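PDB 5TPU: putative uncharacterized protein from Campylobacter jejuni, which is of unknown function but belongs to the WxcM-like family of the cupin clan, folds mainly into beta-sheet and holds bound thymidine-5'-diphosphate. Local coordinates for residues C71-N76 with I91-G96; R101-F106 with A110-L115. The protein carries 3 engineered substitutions. One frame throughout, in Å; residues are numbered along the deposited sequence.

Interaction 1. Residues C71-N76 with I91-G96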
loop_
_atom_site.group_PDB
_atom_site.type_symbol
_atom_site.label_atom_id
_atom_site.label_comp_id
_atom_site.label_asym_id
_atom_site.label_seq_id
_atom_site.Cartn_x
_atom_site.Cartn_y
_atom_site.Cartn_z
ATOM N N CYS A 71 12.408 -8.015 6.861
ATOM C CA CYS A 71 13.676 -7.489 6.354
ATOM C C CYS A 71 14.347 -6.606 7.397
ATOM O O CYS A 71 13.747 -6.268 8.388
ATOM C CB CYS A 71 13.504 -6.698 5.047
ATOM S SG CYS A 71 12.820 -5.059 5.317
ATOM N N ASP A 72 15.609 -6.277 7.137
ATOM C CA ASP A 72 16.406 -5.312 7.866
ATOM C C ASP A 72 16.639 -4.117 6.968
ATOM O O ASP A 72 16.930 -4.274 5.765
ATOM C CB ASP A 72 17.771 -5.914 8.255
ATOM C CG ASP A 72 17.630 -7.076 9.171
ATOM O OD1 ASP A 72 16.666 -7.068 9.978
ATOM O OD2 ASP A 72 18.443 -7.999 9.064
ATOM N N ILE A 73 16.489 -2.943 7.579
ATOM C CA ILE A 73 16.797 -1.656 6.987
ATOM C C ILE A 73 17.886 -1.073 7.838
ATOM O O ILE A 73 17.698 -0.862 9.043
ATOM C CB ILE A 73 15.666 -0.604 7.050
ATOM C CG1 ILE A 73 14.298 -1.252 7.238
ATOM C CG2 ILE A 73 15.801 0.376 5.883
ATOM C CD1 ILE A 73 13.244 -0.945 6.194
ATOM N N ILE A 74 19.017 -0.803 7.202
ATOM C CA ILE A 74 20.037 -0.007 7.818
ATOM C C ILE A 74 19.835 1.446 7.407
ATOM O O ILE A 74 19.859 1.801 6.239
ATOM C CB ILE A 74 21.403 -0.527 7.424
ATOM C CG1 ILE A 74 21.451 -2.020 7.723
ATOM C CG2 ILE A 74 22.488 0.247 8.166
ATOM C CD1 ILE A 74 22.857 -2.582 7.744
ATOM N N LEU A 75 19.559 2.281 8.382
ATOM C CA LEU A 75 19.417 3.705 8.150
ATOM C C LEU A 75 20.713 4.414 8.544
ATOM O O LEU A 75 21.414 3.952 9.461
ATOM C CB LEU A 75 18.278 4.254 8.987
ATOM C CG LEU A 75 16.851 3.765 8.744
ATOM C CD1 LEU A 75 15.950 4.286 9.853
ATOM C CD2 LEU A 75 16.337 4.289 7.423
ATOM N N ASN A 76 21.008 5.518 7.849
ATOM C CA ASN A 76 22.216 6.303 8.068
ATOM C C ASN A 76 21.947 7.802 7.846
ATOM O O ASN A 76 21.450 8.220 6.774
ATOM C CB ASN A 76 23.326 5.802 7.145
ATOM C CG ASN A 76 24.665 6.404 7.488
ATOM O OD1 ASN A 76 24.821 7.613 7.575
ATOM N ND2 ASN A 76 25.631 5.540 7.743
ATOM N N ILE A 91 3.288 -2.232 11.756
ATOM C CA ILE A 91 4.340 -1.286 12.042
ATOM C C ILE A 91 4.803 -0.637 10.754
ATOM O O ILE A 91 4.978 -1.289 9.721
ATOM C CB ILE A 91 5.511 -1.924 12.771
ATOM C CG1 ILE A 91 5.062 -2.255 14.202
ATOM C CG2 ILE A 91 6.700 -0.954 12.848
ATOM C CD1 ILE A 91 6.121 -2.929 15.031
ATOM N N GLY A 92 4.957 0.676 10.837
ATOM C CA GLY A 92 5.361 1.504 9.701
ATOM C C GLY A 92 6.656 2.159 10.086
ATOM O O GLY A 92 6.814 2.550 11.218
ATOM N N LEU A 93 7.599 2.246 9.166
ATOM C CA LEU A 93 8.843 2.984 9.414
ATOM C C LEU A 93 8.849 4.255 8.592
ATOM O O LEU A 93 8.816 4.225 7.377
ATOM C CB LEU A 93 10.063 2.114 9.104
ATOM C CG LEU A 93 11.417 2.846 9.093
ATOM C CD1 LEU A 93 11.702 3.420 10.462
ATOM C CD2 LEU A 93 12.544 1.950 8.659
ATOM N N TYR A 94 8.788 5.382 9.278
ATOM C CA TYR A 94 8.885 6.654 8.629
ATOM C C TYR A 94 10.338 6.886 8.344
ATOM O O TYR A 94 11.146 6.787 9.255
ATOM C CB TYR A 94 8.331 7.774 9.498
ATOM C CG TYR A 94 8.637 9.150 8.938
ATOM C CD1 TYR A 94 8.006 9.602 7.818
ATOM C CD2 TYR A 94 9.563 9.977 9.547
ATOM C CE1 TYR A 94 8.265 10.840 7.296
ATOM C CE2 TYR A 94 9.833 11.240 9.050
ATOM C CZ TYR A 94 9.178 11.656 7.920
ATOM O OH TYR A 94 9.463 12.887 7.377
ATOM N N ILE A 95 10.671 7.135 7.078
ATOM C CA ILE A 95 11.969 7.614 6.692
ATOM C C ILE A 95 11.838 8.963 6.040
ATOM O O ILE A 95 11.266 9.085 4.966
ATOM C CB ILE A 95 12.678 6.700 5.696
ATOM C CG1 ILE A 95 12.770 5.267 6.232
ATOM C CG2 ILE A 95 14.096 7.239 5.428
ATOM C CD1 ILE A 95 13.291 4.302 5.193
ATOM N N GLY A 96 12.396 9.968 6.698
ATOM C CA GLY A 96 12.271 11.345 6.285
ATOM C C GLY A 96 13.405 11.790 5.371
ATOM O O GLY A 96 14.107 10.986 4.740
#
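Asn-76 OD1 accepts two hydrogen bonds, from the backbone N of Gly-78 and from Tyr-129 OH, both at the end of strand 71-76, just past Leu-75, the residue that reaches inward to Ile-95. Asn-76 takes no part in the contact itself; between the two strands there are no hydrogen bonds, and everything that meets is aliphatic. Leu-75 and Ile-95 pass each other at a slant. Methyl CD2 of Leu-75 rests on the end of the Ile-95 chain, 3.8 Å from Ile-95 CD1, with the same methyl 3.9 Å from Ile-95 CG1. Ile-73 and Leu-93 instead meet end to end, Ile-73 CD1 lying 3.9 Å from Leu-93 CD2. Leu-93 carries its CG anti to the backbone N (chi1 170°), which sends CD2 across the interior to this meeting point. That methyl also approaches the next inward-facing residue of strand 71-76, 4.3 Å from Leu-75 CD1, and so touches both Ile-73 and Leu-75. The chain of Ile-73 is not staggered: at chi1 -22° its CG1 nearly eclipses the backbone N, and CG1 as well as CD1 lies against Leu-93 CD2. All four side chains are buried. Strand 9-13 adds Ile-11 beside Leu-93 and Cys-9 beside Leu-75, while Arg-101 packs on Ile-95. The strand axes come no closer than 10.5 Å and run the same way at 26°, a separation that leaves room for facing side chains but excludes backbone pairing. Strand 71-76 finds its backbone partners in strands 81-86 and 99-104, whereas strand 91-95 belongs to the sheet with 9-13 and 62-68. Two stacked sheets closing on an aliphatic interior in this way are characteristic of the cupin beta-barrel.

Interaction 2. Residues R101-F106 with A110-L115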
loop_
_atom_site.group_PDB
_atom_site.type_symbol
_atom_site.label_atom_id
_atom_site.label_comp_id
_atom_site.label_asym_id
_atom_site.label_seq_id
_atom_site.Cartn_x
_atom_site.Cartn_y
_atom_site.Cartn_z
ATOM N N ARG A 101 19.826 4.714 3.150
ATOM C CA ARG A 101 19.182 3.484 3.623
ATOM C C ARG A 101 19.512 2.354 2.725
ATOM O O ARG A 101 19.853 2.533 1.561
ATOM C CB ARG A 101 17.678 3.613 3.717
ATOM C CG ARG A 101 16.913 3.324 2.442
ATOM C CD ARG A 101 17.178 4.282 1.296
ATOM N NE ARG A 101 17.056 5.673 1.732
ATOM C CZ ARG A 101 15.914 6.346 1.826
ATOM N NH1 ARG A 101 14.736 5.772 1.566
ATOM N NH2 ARG A 101 15.932 7.612 2.171
ATOM N N GLU A 102 19.463 1.181 3.318
ATOM C CA GLU A 102 19.740 -0.003 2.603
ATOM C C GLU A 102 18.913 -1.114 3.207
ATOM O O GLU A 102 18.815 -1.262 4.437
ATOM C CB GLU A 102 21.246 -0.219 2.520
ATOM C CG GLU A 102 21.955 -1.107 3.509
ATOM C CD GLU A 102 22.907 -2.036 2.785
ATOM O OE1 GLU A 102 22.451 -2.651 1.817
ATOM O OE2 GLU A 102 24.088 -2.154 3.152
ATOM N N MET A 103 18.234 -1.828 2.318
ATOM C CA MET A 103 17.322 -2.898 2.718
ATOM C C MET A 103 17.891 -4.265 2.361
ATOM O O MET A 103 18.349 -4.479 1.247
ATOM C CB MET A 103 16.020 -2.683 2.018
ATOM C CG MET A 103 15.553 -1.252 2.099
ATOM S SD MET A 103 13.786 -1.187 1.944
ATOM C CE MET A 103 13.478 -1.319 0.201
ATOM N N LYS A 104 17.872 -5.180 3.311
ATOM C CA LYS A 104 18.532 -6.448 3.157
ATOM C C LYS A 104 17.829 -7.518 3.968
ATOM O O LYS A 104 16.854 -7.236 4.643
ATOM C CB LYS A 104 20.015 -6.311 3.580
ATOM C CG LYS A 104 20.235 -6.090 5.077
ATOM C CD LYS A 104 21.721 -6.019 5.471
ATOM C CE LYS A 104 21.819 -6.054 6.988
ATOM N NZ LYS A 104 23.219 -6.140 7.485
ATOM N N ASN A 105 18.358 -8.738 3.887
ATOM C CA ASN A 105 17.800 -9.906 4.514
ATOM C C ASN A 105 16.292 -9.988 4.406
ATOM O O ASN A 105 15.653 -10.292 5.408
ATOM C CB ASN A 105 18.176 -9.927 6.001
ATOM C CG ASN A 105 19.659 -9.979 6.200
ATOM O OD1 ASN A 105 20.337 -10.780 5.555
ATOM N ND2 ASN A 105 20.185 -9.112 7.074
ATOM N N PHE A 106 15.729 -9.733 3.228
ATOM C CA PHE A 106 14.294 -9.982 3.025
ATOM C C PHE A 106 14.061 -11.471 3.212
ATOM O O PHE A 106 14.788 -12.265 2.643
ATOM C CB PHE A 106 13.811 -9.574 1.636
ATOM C CG PHE A 106 13.720 -8.099 1.461
ATOM C CD1 PHE A 106 14.864 -7.355 1.230
ATOM C CD2 PHE A 106 12.525 -7.451 1.578
ATOM C CE1 PHE A 106 14.795 -5.994 1.096
ATOM C CE2 PHE A 106 12.433 -6.087 1.383
ATOM C CZ PHE A 106 13.568 -5.347 1.162
ATOM N N ALA A 110 9.089 -12.021 0.833
ATOM C CA ALA A 110 8.518 -10.980 1.671
ATOM C C ALA A 110 8.010 -9.828 0.830
ATOM O O ALA A 110 8.464 -9.635 -0.288
ATOM C CB ALA A 110 9.541 -10.459 2.659
ATOM N N LYS A 111 7.066 -9.084 1.388
ATOM C CA LYS A 111 6.397 -8.015 0.686
ATOM C C LYS A 111 6.436 -6.727 1.453
ATOM O O LYS A 111 5.995 -6.656 2.583
ATOM C CB LYS A 111 4.944 -8.370 0.367
ATOM C CG LYS A 111 4.816 -9.666 -0.424
ATOM C CD LYS A 111 3.374 -9.929 -0.901
ATOM C CE LYS A 111 3.115 -11.396 -1.286
ATOM N NZ LYS A 111 3.567 -12.318 -0.191
ATOM N N LEU A 112 6.909 -5.695 0.794
ATOM C CA LEU A 112 7.080 -4.398 1.396
ATOM C C LEU A 112 6.202 -3.393 0.689
ATOM O O LEU A 112 6.314 -3.246 -0.499
ATOM C CB LEU A 112 8.517 -3.982 1.224
ATOM C CG LEU A 112 8.892 -2.541 1.600
ATOM C CD1 LEU A 112 8.708 -2.261 3.079
ATOM C CD2 LEU A 112 10.341 -2.405 1.200
ATOM N N LEU A 113 5.366 -2.701 1.448
ATOM C CA LEU A 113 4.557 -1.596 1.026
ATOM C C LEU A 113 5.232 -0.275 1.390
ATOM O O LEU A 113 5.756 -0.104 2.513
ATOM C CB LEU A 113 3.188 -1.672 1.676
ATOM C CG LEU A 113 2.251 -0.506 1.306
ATOM C CD1 LEU A 113 1.880 -0.596 -0.163
ATOM C CD2 LEU A 113 0.994 -0.564 2.166
ATOM N N VAL A 114 5.264 0.632 0.424
ATOM C CA VAL A 114 5.903 1.940 0.611
ATOM C C VAL A 114 4.987 3.020 0.151
ATOM O O VAL A 114 4.485 2.943 -0.945
ATOM C CB VAL A 114 7.255 2.094 -0.087
ATOM C CG1 VAL A 114 7.783 3.483 0.197
ATOM C CG2 VAL A 114 8.242 1.051 0.389
ATOM N N LEU A 115 4.731 3.977 1.050
ATOM C CA LEU A 115 3.962 5.186 0.784
ATOM C C LEU A 115 5.007 6.283 0.589
ATOM O O LEU A 115 5.896 6.442 1.423
ATOM C CB LEU A 115 3.064 5.495 1.984
ATOM C CG LEU A 115 1.668 4.817 2.126
ATOM C CD1 LEU A 115 1.499 3.434 1.523
ATOM C CD2 LEU A 115 1.160 4.762 3.569
#
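A short connection carries the chain from strand 99-104 in one sheet of the cupin barrel to strand 111-116 in the facing sheet, and side chains from the connection and the strand ends beside it pack together between the sheets. Met-103 and Leu-112 reach out and meet at their ends. The Met-103 chain bends at its last torsion (chi3 -80°), bringing its methyl CE 3.5 Å from Leu-112 CD2, tighter than ordinary carbon contact. The sulfur follows closely, Met-103 SD lying 3.7 Å from Leu-112 CD2. Leu-112 holds CG anti to its N (chi1 171°), directing this methyl inward. The same CD2 also borders the Phe-106 ring, 4.2 Å from Phe-106 CE2 and near the ring plane, so the aromatic offers its edge. Farther along that edge Phe-106 CD2 lies 4.4 Å from Ala-110 CB, a looser touch where the connection closes. Met-66 packs on both Ala-110 and Leu-112, and Ala-110 O bonds to Thr-46 OG1. Leu-113, the next residue on strand 111-116, packs on Leu-113 of the second subunit. Apolar side chains spanning two sheets beside a loop that joins them are typical of the cupin beta-barrel.

Interaction 1 and interaction 2 both pack side chains between the two facing sheets, their centres 8 Å apart. Strands 71-76 and 99-104 lie side by side in one sheet: Asp-72 O is 2.8 Å from Lys-104 N and Ile-74 N is 2.8 Å from Glu-102 O, both probable hydrogen bonds. Cys-71 further leans on Phe-106, linking the two apolar clusters. Along the chain interaction 1 is complete before interaction 2 begins. Interaction 2 comes closer to a bound ligand, the Met-103 side chain being about 7 Å from a bound thymidine-5'-diphosphate and touching Arg-52, a pocket residue; the Ile-95 side chain of interaction 1 is about 12 Å from a bound thymidine-5'-diphosphate.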